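Odorant binding protein (AGAP007287-PA) (Anopheles gambiae, PDB 3PM2) binds hydrophobic odorants such as indole, menthol and decanal, and is thought to carry them through the aqueous fluid around olfactory sensory dendrites. Local coordinates at residues A[101-106]-A[138-143]; A[93-98]-A[146-151]; A[50-55]-A[121-126]; A[31-36]-A[57-62]. One frame throughout, in Å; residues are numbered along the deposited sequence.

Overall arrangement
Two of the four contacts are helix pairs locked by a disulfide: contact 1 joins helices 92-109 and 133-147, and contact 4 joins helices 27-44 and 55-63. Their centres lie about 18 Å apart on opposite sides of the chain's centre, and Leu-138 bridges them by packing its CD2 on Ala-57 and Val-60. Contact 2 uses the same two helices as contact 1, with its centre about 12 Å away, and the two touch where Met-141 meets Thr-96. Contact 3 ties two surface loops at the far end of the molecule, about 32 Å from contact 2 between centres, and its 50-55 segment runs on in sequence towards residues 57-62 of contact 4.

Contact 1. Residues A[101-106]-A[138-143]; sequences DGCFKM and LACMGM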
loop_
_atom_site.group_PDB
_atom_site.type_symbol
_atom_site.label_atom_id
_atom_site.label_comp_id
_atom_site.label_asym_id
_atom_site.label_seq_id
_atom_site.Cartn_x
_atom_site.Cartn_y
_atom_site.Cartn_z
ATOM N N ASP A 101 -3.867 9.918 8.878
ATOM C CA ASP A 101 -4.605 9.793 10.136
ATOM C C ASP A 101 -5.513 8.554 10.111
ATOM O O ASP A 101 -5.501 7.767 11.053
ATOM C CB ASP A 101 -5.412 11.065 10.421
ATOM C CG ASP A 101 -5.775 11.205 11.877
ATOM O OD1 ASP A 101 -4.841 11.175 12.733
ATOM O OD2 ASP A 101 -6.983 11.327 12.175
ATOM N N GLY A 102 -6.262 8.389 9.030
ATOM C CA GLY A 102 -7.188 7.268 8.881
ATOM C C GLY A 102 -6.509 5.916 8.822
ATOM O O GLY A 102 -7.042 4.940 9.361
ATOM N N CYS A 103 -5.337 5.849 8.167
ATOM C CA CYS A 103 -4.578 4.595 8.023
ATOM C C CYS A 103 -3.934 4.154 9.315
ATOM O O CYS A 103 -4.006 2.971 9.651
ATOM C CB CYS A 103 -3.583 4.673 6.866
ATOM S SG CYS A 103 -4.391 4.836 5.247
ATOM N N PHE A 104 -3.398 5.109 10.094
ATOM C CA PHE A 104 -2.788 4.799 11.398
ATOM C C PHE A 104 -3.883 4.417 12.403
ATOM O O PHE A 104 -3.678 3.503 13.208
ATOM C CB PHE A 104 -1.909 5.965 11.909
ATOM C CG PHE A 104 -0.484 5.880 11.384
ATOM C CD1 PHE A 104 0.483 5.143 12.062
ATOM C CD2 PHE A 104 -0.130 6.481 10.177
ATOM C CE1 PHE A 104 1.792 5.034 11.558
ATOM C CE2 PHE A 104 1.183 6.393 9.686
ATOM C CZ PHE A 104 2.141 5.680 10.383
ATOM N N LYS A 105 -5.068 5.073 12.316
ATOM C CA LYS A 105 -6.228 4.756 13.179
ATOM C C LYS A 105 -6.704 3.317 12.911
ATOM O O LYS A 105 -6.939 2.552 13.860
ATOM C CB LYS A 105 -7.369 5.752 12.928
ATOM C CG LYS A 105 -8.381 5.843 14.061
ATOM C CD LYS A 105 -9.687 6.467 13.570
ATOM C CE LYS A 105 -10.621 6.866 14.692
ATOM N NZ LYS A 105 -11.172 5.691 15.416
ATOM N N MET A 106 -6.809 2.946 11.629
ATOM C CA MET A 106 -7.195 1.611 11.171
ATOM C C MET A 106 -6.202 0.569 11.682
ATOM O O MET A 106 -6.617 -0.464 12.220
ATOM C CB MET A 106 -7.332 1.573 9.629
ATOM C CG MET A 106 -7.698 0.176 9.063
ATOM S SD MET A 106 -6.255 -0.886 8.770
ATOM C CE MET A 106 -5.519 -0.021 7.338
ATOM N N LEU A 138 0.938 1.090 4.018
ATOM C CA LEU A 138 1.175 1.388 2.616
ATOM C C LEU A 138 -0.008 1.064 1.700
ATOM O O LEU A 138 -0.343 1.874 0.814
ATOM C CB LEU A 138 2.490 0.730 2.126
ATOM C CG LEU A 138 3.009 1.175 0.751
ATOM C CD1 LEU A 138 3.372 2.682 0.742
ATOM C CD2 LEU A 138 4.238 0.327 0.331
ATOM N N ALA A 139 -0.639 -0.109 1.913
ATOM C CA ALA A 139 -1.811 -0.533 1.148
ATOM C C ALA A 139 -2.931 0.483 1.306
ATOM O O ALA A 139 -3.499 0.929 0.310
ATOM C CB ALA A 139 -2.296 -1.905 1.617
ATOM N N CYS A 140 -3.223 0.867 2.554
ATOM C CA CYS A 140 -4.251 1.832 2.907
ATOM C C CYS A 140 -3.929 3.205 2.290
ATOM O O CYS A 140 -4.822 3.848 1.730
ATOM C CB CYS A 140 -4.381 1.914 4.422
ATOM S SG CYS A 140 -5.557 3.152 4.994
ATOM N N MET A 141 -2.671 3.647 2.373
ATOM C CA MET A 141 -2.300 4.946 1.804
ATOM C C MET A 141 -2.584 5.017 0.312
ATOM O O MET A 141 -3.238 5.954 -0.158
ATOM C CB MET A 141 -0.852 5.320 2.112
ATOM C CG MET A 141 -0.645 5.870 3.518
ATOM S SD MET A 141 -1.672 7.289 3.990
ATOM C CE MET A 141 -1.087 8.529 2.776
ATOM N N GLY A 142 -2.084 4.044 -0.427
ATOM C CA GLY A 142 -2.281 4.022 -1.865
ATOM C C GLY A 142 -3.740 3.991 -2.273
ATOM O O GLY A 142 -4.150 4.746 -3.169
ATOM N N MET A 143 -4.537 3.120 -1.628
ATOM C CA MET A 143 -5.962 2.997 -1.991
ATOM C C MET A 143 -6.727 4.268 -1.657
ATOM O O MET A 143 -7.539 4.708 -2.463
ATOM C CB MET A 143 -6.611 1.783 -1.294
ATOM C CG MET A 143 -6.012 0.462 -1.774
ATOM S SD MET A 143 -6.747 -0.996 -0.944
ATOM C CE MET A 143 -6.225 -0.799 0.622
#
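Cys-103 and Cys-140 meet in a disulfide, SG to SG 2.1 Å, where the CA atoms of the two segments come closest. The bridge turns through a chi3 of -82°, close to the perpendicular arrangement that an unstrained disulfide prefers. Its two halves are built differently: the sulfur of Cys-103 lies beside its own backbone N, whereas that of Cys-140 stands anti to its N (chi1 177°), directed at the facing helix. On the inner side the packing is close. Met-141 folds its bent chain alongside the bridge and sets SD 3.9 Å from Cys-103 SG, while continuing onto Ala-99 and Ile-100 of the facing helix and onto Tyr-81. The setting is the all-helical, disulfide-braced fold of the PBP/GOBP odorant-binding proteins, in which the 101-106 and 138-143 segments of helices 92-109 and 133-147 run roughly antiparallel, at 146°, their axes 9.2 Å apart at closest approach. The other flank is looser. Met-106 alone reaches over from there, laying CE 3.7 Å from Cys-140 CB and also touching Thr-136. The side of the helix turned from this contact is exposed, and there Asp-101, its CB directed away from helix 133-147, forms a salt bridge with Arg-74.

Contact 2. Residues A[93-98]-A[146-151]; sequences NKITLD and FAECPA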
loop_
_atom_site.group_PDB
_atom_site.type_symbol
_atom_site.label_atom_id
_atom_site.label_comp_id
_atom_site.label_asym_id
_atom_site.label_seq_id
_atom_site.Cartn_x
_atom_site.Cartn_y
_atom_site.Cartn_z
ATOM N N ASN A 93 -2.630 18.402 0.141
ATOM C CA ASN A 93 -2.129 18.576 1.511
ATOM C C ASN A 93 -3.069 17.934 2.534
ATOM O O ASN A 93 -2.646 17.020 3.253
ATOM C CB ASN A 93 -1.891 20.056 1.841
ATOM C CG ASN A 93 -1.281 20.253 3.199
ATOM O OD1 ASN A 93 -1.975 20.519 4.186
ATOM N ND2 ASN A 93 0.019 20.067 3.282
ATOM N N LYS A 94 -4.348 18.393 2.561
ATOM C CA LYS A 94 -5.378 17.890 3.471
ATOM C C LYS A 94 -5.746 16.447 3.191
ATOM O O LYS A 94 -5.947 15.695 4.139
ATOM C CB LYS A 94 -6.650 18.759 3.442
ATOM C CG LYS A 94 -7.470 18.686 4.731
ATOM C CD LYS A 94 -6.887 19.589 5.827
ATOM C CE LYS A 94 -6.622 18.826 7.102
ATOM N NZ LYS A 94 -5.603 19.506 7.948
ATOM N N ILE A 95 -5.872 16.065 1.905
ATOM C CA ILE A 95 -6.216 14.696 1.532
ATOM C C ILE A 95 -5.157 13.750 2.103
ATOM O O ILE A 95 -5.511 12.767 2.740
ATOM C CB ILE A 95 -6.355 14.538 -0.002
ATOM C CG1 ILE A 95 -7.557 15.362 -0.546
ATOM C CG2 ILE A 95 -6.480 13.061 -0.364
ATOM C CD1 ILE A 95 -7.702 15.315 -2.122
ATOM N N THR A 96 -3.872 14.118 1.951
ATOM C CA THR A 96 -2.730 13.332 2.445
ATOM C C THR A 96 -2.723 13.238 3.955
ATOM O O THR A 96 -2.661 12.127 4.486
ATOM C CB THR A 96 -1.408 13.830 1.834
ATOM O OG1 THR A 96 -1.495 13.725 0.415
ATOM C CG2 THR A 96 -0.196 13.033 2.311
ATOM N N LEU A 97 -2.851 14.384 4.657
ATOM C CA LEU A 97 -2.898 14.378 6.126
ATOM C C LEU A 97 -4.072 13.524 6.660
ATOM O O LEU A 97 -3.863 12.716 7.558
ATOM C CB LEU A 97 -2.950 15.802 6.683
ATOM C CG LEU A 97 -1.683 16.640 6.499
ATOM C CD1 LEU A 97 -1.987 18.123 6.717
ATOM C CD2 LEU A 97 -0.575 16.202 7.469
ATOM N N ASP A 98 -5.275 13.650 6.047
ATOM C CA ASP A 98 -6.442 12.858 6.427
ATOM C C ASP A 98 -6.195 11.363 6.170
ATOM O O ASP A 98 -6.548 10.539 7.016
ATOM C CB ASP A 98 -7.711 13.321 5.676
ATOM C CG ASP A 98 -8.301 14.675 6.099
ATOM O OD1 ASP A 98 -7.706 15.343 6.986
ATOM O OD2 ASP A 98 -9.353 15.069 5.533
ATOM N N PHE A 146 -5.770 7.397 -4.051
ATOM C CA PHE A 146 -6.377 7.192 -5.365
ATOM C C PHE A 146 -7.890 7.474 -5.348
ATOM O O PHE A 146 -8.383 8.154 -6.249
ATOM C CB PHE A 146 -6.081 5.762 -5.870
ATOM C CG PHE A 146 -6.418 5.512 -7.324
ATOM C CD1 PHE A 146 -5.605 6.012 -8.343
ATOM C CD2 PHE A 146 -7.512 4.733 -7.677
ATOM C CE1 PHE A 146 -5.871 5.713 -9.684
ATOM C CE2 PHE A 146 -7.801 4.467 -9.026
ATOM C CZ PHE A 146 -6.982 4.962 -10.020
ATOM N N ALA A 147 -8.610 6.968 -4.319
ATOM C CA ALA A 147 -10.065 7.147 -4.141
ATOM C C ALA A 147 -10.468 8.602 -3.855
ATOM O O ALA A 147 -11.565 9.029 -4.219
ATOM C CB ALA A 147 -10.555 6.249 -3.009
ATOM N N GLU A 148 -9.579 9.366 -3.216
ATOM C CA GLU A 148 -9.841 10.759 -2.850
ATOM C C GLU A 148 -9.493 11.749 -3.965
ATOM O O GLU A 148 -9.735 12.953 -3.833
ATOM C CB GLU A 148 -9.083 11.128 -1.568
ATOM C CG GLU A 148 -9.576 10.434 -0.314
ATOM C CD GLU A 148 -10.959 10.806 0.161
ATOM O OE1 GLU A 148 -11.557 11.759 -0.385
ATOM O OE2 GLU A 148 -11.453 10.123 1.081
ATOM N N CYS A 149 -8.916 11.254 -5.047
ATOM C CA CYS A 149 -8.545 12.103 -6.180
ATOM C C CYS A 149 -9.708 13.019 -6.633
ATOM O O CYS A 149 -10.781 12.501 -6.936
ATOM C CB CYS A 149 -8.024 11.264 -7.340
ATOM S SG CYS A 149 -7.323 12.253 -8.695
ATOM N N PRO A 150 -9.537 14.362 -6.638
ATOM C CA PRO A 150 -10.618 15.247 -7.146
ATOM C C PRO A 150 -10.990 14.872 -8.584
ATOM O O PRO A 150 -10.099 14.566 -9.371
ATOM C CB PRO A 150 -9.973 16.642 -7.129
ATOM C CG PRO A 150 -8.854 16.534 -6.108
ATOM C CD PRO A 150 -8.332 15.140 -6.276
ATOM N N ALA A 151 -12.291 14.906 -8.939
ATOM C CA ALA A 151 -12.762 14.537 -10.290
ATOM C C ALA A 151 -12.016 15.346 -11.373
ATOM O O ALA A 151 -11.694 14.798 -12.415
ATOM C CB ALA A 151 -14.256 14.778 -10.413
#
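Ile-95, midway along a regular helical turn, faces Glu-148, near the C-terminal end of helix 133-147, and the CA atoms of these two residues are 6.9 Å apart. In the helical PBP/GOBP fold this is the outer end of the pairing between helices 92-109 and 133-147, lying at the surface and made without any hydrogen bond from one segment to the other. Ile-95 supplies all of the contact from its side. Its CG2 branch, anti to the backbone N, bears on the aliphatic root of Glu-148, with CG2 3.5 Å from CB and 4.1 Å from CG. The two side chains meet at a slant, and the glutamate, bent at chi2, leads its carboxylate away from the isoleucine. Asp-98 lies one turn further along the same helix, but its OD2 remains 7.0 Å from Glu-148 OE2, so any repulsion between the two acids is probably modest. Cys-149, whose CB points away from the isoleucine, ties this part of the chain to Cys-19 by a disulfide. Reaching the other way, the CG1 arm of Ile-95 is extended at chi2 (176°), which places CD1 3.6 Å from Glu-148 O and 4.2 Å from Pro-150 CD.

Contact 3. Residues A[50-55]-A[121-126]; sequences IPRGCC and TPAFEG
Arg-52 reaches across to the 121-126 loop and turns its guanidinium so that one edge looks at the carbonyl oxygen of Thr-121. That oxygen lies near the guanidinium plane, and NH1 gives it a weak hydrogen bond, 3.3 Å long although nearly straight at 163°. The neighbouring amino group reaches the same carbonyl by a second route: NH2 donates to a water in the plane of the group, and the water in turn donates to Thr-121 O at 2.8 Å. The NH2 to water separation, 2.5 Å, is unusually short, and its exact length is doubtful. One backbone oxygen is therefore met by the same edge of the arginine both directly, though weakly, and through the water. The methyl of Ala-123 approaches this group obliquely, with CB 3.7 Å from NH1 and 4.0 Å from NH2. Both loops belong to the surface of the helical, disulfide-rich odorant-binding fold, one joining helices 27-44 and 55-63, the other leading from helix 111-118 towards helix 133-147. The stronger partner of the guanidinium comes from just beyond the second loop segment: NH1 makes a salt bridge with OE1 of Glu-127, and the same oxygen accepts a hydrogen bond from the backbone N of Ala-123. One carboxylate oxygen of Glu-127 thus joins the arginine's charge to the loop backbone. Arg-52 reaches this position through a chain that is bent at both chi2 and chi3, with CG placed beside the backbone N (chi1 -50°), and on the way it passes Met-47 and Gln-44. Further along, Cys-55, at the start of helix 55-63, is disulfide-bonded to Cys-130, in the same loop as 121-126.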
loop_
_atom_site.group_PDB
_atom_site.type_symbol
_atom_site.label_atom_id
_atom_site.label_comp_id
_atom_site.label_asym_id
_atom_site.label_seq_id
_atom_site.Cartn_x
_atom_site.Cartn_y
_atom_site.Cartn_z
ATOM N N ILE A 50 -4.863 -15.836 9.363
ATOM C CA ILE A 50 -4.420 -14.478 9.678
ATOM C C ILE A 50 -3.667 -13.869 8.480
ATOM O O ILE A 50 -2.815 -14.583 7.914
ATOM C CB ILE A 50 -3.535 -14.539 10.946
ATOM C CG1 ILE A 50 -4.367 -15.058 12.144
ATOM C CG2 ILE A 50 -2.861 -13.183 11.256
ATOM C CD1 ILE A 50 -3.532 -15.622 13.242
ATOM N N PRO A 51 -4.009 -12.609 8.050
ATOM C CA PRO A 51 -3.296 -11.982 6.916
ATOM C C PRO A 51 -1.780 -12.012 7.130
ATOM O O PRO A 51 -1.306 -11.824 8.242
ATOM C CB PRO A 51 -3.836 -10.551 6.903
ATOM C CG PRO A 51 -5.250 -10.700 7.445
ATOM C CD PRO A 51 -5.044 -11.690 8.580
ATOM N N ARG A 52 -1.032 -12.379 6.075
ATOM C CA ARG A 52 0.423 -12.508 6.192
ATOM C C ARG A 52 1.022 -11.176 5.762
ATOM O O ARG A 52 0.557 -10.598 4.777
ATOM C CB ARG A 52 0.943 -13.681 5.300
ATOM C CG ARG A 52 0.178 -14.990 5.504
ATOM C CD ARG A 52 1.039 -16.230 5.329
ATOM N NE ARG A 52 0.552 -17.229 6.261
ATOM C CZ ARG A 52 1.291 -18.085 6.952
ATOM N NH1 ARG A 52 2.604 -18.164 6.751
ATOM N NH2 ARG A 52 0.712 -18.929 7.790
ATOM N N GLY A 53 2.039 -10.700 6.496
ATOM C CA GLY A 53 2.701 -9.423 6.233
ATOM C C GLY A 53 3.277 -9.321 4.839
ATOM O O GLY A 53 3.854 -10.284 4.324
ATOM N N CYS A 54 3.092 -8.166 4.206
ATOM C CA CYS A 54 3.553 -7.968 2.842
ATOM C C CYS A 54 5.036 -7.529 2.841
ATOM O O CYS A 54 5.363 -6.444 3.354
ATOM C CB CYS A 54 2.671 -6.948 2.138
ATOM S SG CYS A 54 3.289 -6.495 0.511
ATOM N N CYS A 55 5.917 -8.362 2.270
ATOM C CA CYS A 55 7.346 -8.027 2.222
ATOM C C CYS A 55 7.688 -6.923 1.249
ATOM O O CYS A 55 8.697 -6.249 1.441
ATOM C CB CYS A 55 8.203 -9.264 1.984
ATOM S SG CYS A 55 8.256 -10.405 3.394
ATOM N N THR A 121 4.660 -18.572 11.235
ATOM C CA THR A 121 5.822 -19.359 10.828
ATOM C C THR A 121 5.727 -19.653 9.344
ATOM O O THR A 121 4.610 -19.757 8.847
ATOM C CB THR A 121 5.975 -20.625 11.684
ATOM O OG1 THR A 121 4.770 -21.377 11.652
ATOM C CG2 THR A 121 6.346 -20.315 13.111
ATOM N N PRO A 122 6.873 -19.796 8.618
ATOM C CA PRO A 122 6.804 -20.074 7.170
ATOM C C PRO A 122 5.933 -21.286 6.823
ATOM O O PRO A 122 6.107 -22.342 7.420
ATOM C CB PRO A 122 8.274 -20.279 6.796
ATOM C CG PRO A 122 9.020 -19.462 7.781
ATOM C CD PRO A 122 8.279 -19.665 9.061
ATOM N N ALA A 123 4.921 -21.106 5.954
ATOM C CA ALA A 123 4.003 -22.208 5.598
ATOM C C ALA A 123 4.306 -22.867 4.259
ATOM O O ALA A 123 3.651 -23.839 3.883
ATOM C CB ALA A 123 2.552 -21.756 5.682
ATOM N N PHE A 124 5.295 -22.336 3.548
ATOM C CA PHE A 124 5.861 -23.020 2.391
ATOM C C PHE A 124 7.345 -22.703 2.236
ATOM O O PHE A 124 7.881 -21.839 2.929
ATOM C CB PHE A 124 5.104 -22.635 1.118
ATOM C CG PHE A 124 5.245 -21.187 0.745
ATOM C CD1 PHE A 124 6.365 -20.739 0.066
ATOM C CD2 PHE A 124 4.258 -20.273 1.073
ATOM C CE1 PHE A 124 6.498 -19.407 -0.280
ATOM C CE2 PHE A 124 4.385 -18.940 0.731
ATOM C CZ PHE A 124 5.506 -18.507 0.053
ATOM N N GLU A 125 8.002 -23.408 1.320
ATOM C CA GLU A 125 9.459 -23.418 1.263
ATOM C C GLU A 125 10.005 -22.061 0.832
ATOM O O GLU A 125 9.690 -21.571 -0.252
ATOM C CB GLU A 125 9.950 -24.510 0.310
ATOM C CG GLU A 125 10.344 -25.805 0.999
ATOM C CD GLU A 125 11.175 -25.572 2.246
ATOM O OE1 GLU A 125 10.696 -25.903 3.351
ATOM O OE2 GLU A 125 12.306 -25.057 2.121
ATOM N N GLY A 126 10.823 -21.459 1.688
ATOM C CA GLY A 126 11.437 -20.174 1.385
ATOM C C GLY A 126 10.558 -18.964 1.653
ATOM O O GLY A 126 10.873 -17.862 1.199
HETATM O O HOH W 1 1.905 -20.435 9.409
#

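Contact 4. Residues A[31-36]-A[57-62]; sequences MTCHSK and AECVMN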
loop_
_atom_site.group_PDB
_atom_site.type_symbol
_atom_site.label_atom_id
_atom_site.label_comp_id
_atom_site.label_asym_id
_atom_site.label_seq_id
_atom_site.Cartn_x
_atom_site.Cartn_y
_atom_site.Cartn_z
ATOM N N MET A 31 9.976 -0.390 -7.539
ATOM C CA MET A 31 10.117 -1.506 -8.477
ATOM C C MET A 31 11.115 -2.548 -8.026
ATOM O O MET A 31 10.864 -3.741 -8.211
ATOM C CB MET A 31 10.367 -1.021 -9.913
ATOM C CG MET A 31 9.079 -0.580 -10.613
ATOM S SD MET A 31 7.717 -1.808 -10.630
ATOM C CE MET A 31 8.511 -3.205 -11.481
ATOM N N THR A 32 12.221 -2.104 -7.386
ATOM C CA THR A 32 13.239 -2.985 -6.807
ATOM C C THR A 32 12.560 -3.896 -5.761
ATOM O O THR A 32 12.781 -5.110 -5.755
ATOM C CB THR A 32 14.352 -2.126 -6.184
ATOM O OG1 THR A 32 14.936 -1.323 -7.204
ATOM C CG2 THR A 32 15.427 -2.956 -5.499
ATOM N N CYS A 33 11.758 -3.300 -4.862
ATOM C CA CYS A 33 11.039 -4.046 -3.819
ATOM C C CYS A 33 9.990 -4.976 -4.389
ATOM O O CYS A 33 9.856 -6.114 -3.916
ATOM C CB CYS A 33 10.446 -3.071 -2.813
ATOM S SG CYS A 33 11.712 -2.252 -1.815
ATOM N N HIS A 34 9.255 -4.494 -5.394
ATOM C CA HIS A 34 8.235 -5.288 -6.084
ATOM C C HIS A 34 8.891 -6.526 -6.719
ATOM O O HIS A 34 8.439 -7.642 -6.488
ATOM C CB HIS A 34 7.526 -4.433 -7.173
ATOM C CG HIS A 34 6.628 -5.244 -8.058
ATOM N ND1 HIS A 34 5.278 -5.391 -7.781
ATOM C CD2 HIS A 34 6.925 -5.956 -9.168
ATOM C CE1 HIS A 34 4.805 -6.186 -8.726
ATOM N NE2 HIS A 34 5.758 -6.552 -9.581
ATOM N N SER A 35 9.952 -6.332 -7.532
ATOM C CA SER A 35 10.637 -7.455 -8.186
ATOM C C SER A 35 11.123 -8.527 -7.161
ATOM O O SER A 35 10.942 -9.734 -7.363
ATOM C CB SER A 35 11.801 -6.923 -9.029
ATOM O OG SER A 35 12.496 -7.972 -9.689
ATOM N N LYS A 36 11.700 -8.064 -6.041
ATOM C CA LYS A 36 12.245 -8.953 -5.009
ATOM C C LYS A 36 11.195 -9.834 -4.328
ATOM O O LYS A 36 11.461 -11.024 -4.109
ATOM C CB LYS A 36 12.960 -8.106 -3.943
ATOM C CG LYS A 36 13.868 -8.912 -3.035
ATOM C CD LYS A 36 14.559 -7.993 -2.052
ATOM C CE LYS A 36 15.470 -8.742 -1.119
ATOM N NZ LYS A 36 15.776 -7.931 0.091
ATOM N N ALA A 57 6.042 -4.191 0.900
ATOM C CA ALA A 57 5.876 -2.982 1.729
ATOM C C ALA A 57 6.951 -2.819 2.769
ATOM O O ALA A 57 7.426 -1.699 2.984
ATOM C CB ALA A 57 4.501 -2.980 2.392
ATOM N N GLU A 58 7.351 -3.916 3.440
ATOM C CA GLU A 58 8.426 -3.800 4.430
ATOM C C GLU A 58 9.728 -3.333 3.752
ATOM O O GLU A 58 10.442 -2.498 4.306
ATOM C CB GLU A 58 8.612 -5.103 5.197
ATOM C CG GLU A 58 9.681 -5.001 6.278
ATOM C CD GLU A 58 9.639 -6.132 7.282
ATOM O OE1 GLU A 58 8.581 -6.314 7.922
ATOM O OE2 GLU A 58 10.667 -6.827 7.445
ATOM N N CYS A 59 9.998 -3.839 2.537
ATOM C CA CYS A 59 11.161 -3.466 1.725
ATOM C C CYS A 59 11.139 -1.942 1.444
ATOM O O CYS A 59 12.164 -1.266 1.621
ATOM C CB CYS A 59 11.179 -4.285 0.431
ATOM S SG CYS A 59 12.502 -3.836 -0.725
ATOM N N VAL A 60 9.951 -1.405 1.030
ATOM C CA VAL A 60 9.739 0.005 0.739
ATOM C C VAL A 60 9.997 0.815 2.010
ATOM O O VAL A 60 10.685 1.830 1.964
ATOM C CB VAL A 60 8.317 0.275 0.178
ATOM C CG1 VAL A 60 8.008 1.770 0.170
ATOM C CG2 VAL A 60 8.142 -0.307 -1.230
ATOM N N MET A 61 9.456 0.365 3.127
ATOM C CA MET A 61 9.613 1.073 4.414
ATOM C C MET A 61 11.058 1.067 4.879
ATOM O O MET A 61 11.557 2.101 5.315
ATOM C CB MET A 61 8.652 0.526 5.463
ATOM C CG MET A 61 7.179 0.770 5.121
ATOM S SD MET A 61 6.739 2.509 5.164
ATOM C CE MET A 61 4.940 2.403 5.192
ATOM N N ASN A 62 11.761 -0.057 4.665
ATOM C CA ASN A 62 13.195 -0.157 4.980
ATOM C C ASN A 62 14.016 0.747 4.050
ATOM O O ASN A 62 15.007 1.340 4.505
ATOM C CB ASN A 62 13.691 -1.618 4.926
ATOM C CG ASN A 62 13.377 -2.433 6.175
ATOM O OD1 ASN A 62 13.321 -1.918 7.301
ATOM N ND2 ASN A 62 13.252 -3.743 6.022
#
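Different rotamers meet in the bridge between Cys-33 and Cys-59. Cys-33 keeps SG beside its backbone N, at a chi1 of -69°, and therefore anti to its carbonyl carbon. Cys-59 does the reverse, its SG lying anti to N and beside the carbonyl carbon. The two sulfurs, Cys-33 SG and Cys-59 SG, are bonded at 2.1 Å. With a chi3 of -70° the bridge is compact, and the two CB atoms, of Cys-33 and Cys-59, come within 3.5 Å of each other. In this disulfide-rich helical fold of the PBP/GOBP family the bridge fastens helix 27-44 to helix 55-63, whose CA atoms at the two cysteines are 5.6 Å apart. Val-60, the next residue along, closes in beside the bridge. Its CG1 stands anti to the backbone N (chi1 168°), leaving CG2 beside that N and turned to the cysteine, 3.9 Å from Cys-33 CB and 4.1 Å from Cys-33 SG. Val-60 also packs on Phe-30 of the first helix and on Leu-24 and Val-25, which makes this flank apolar and buried. Trp-37, from helix 27-44, lies against Cys-59.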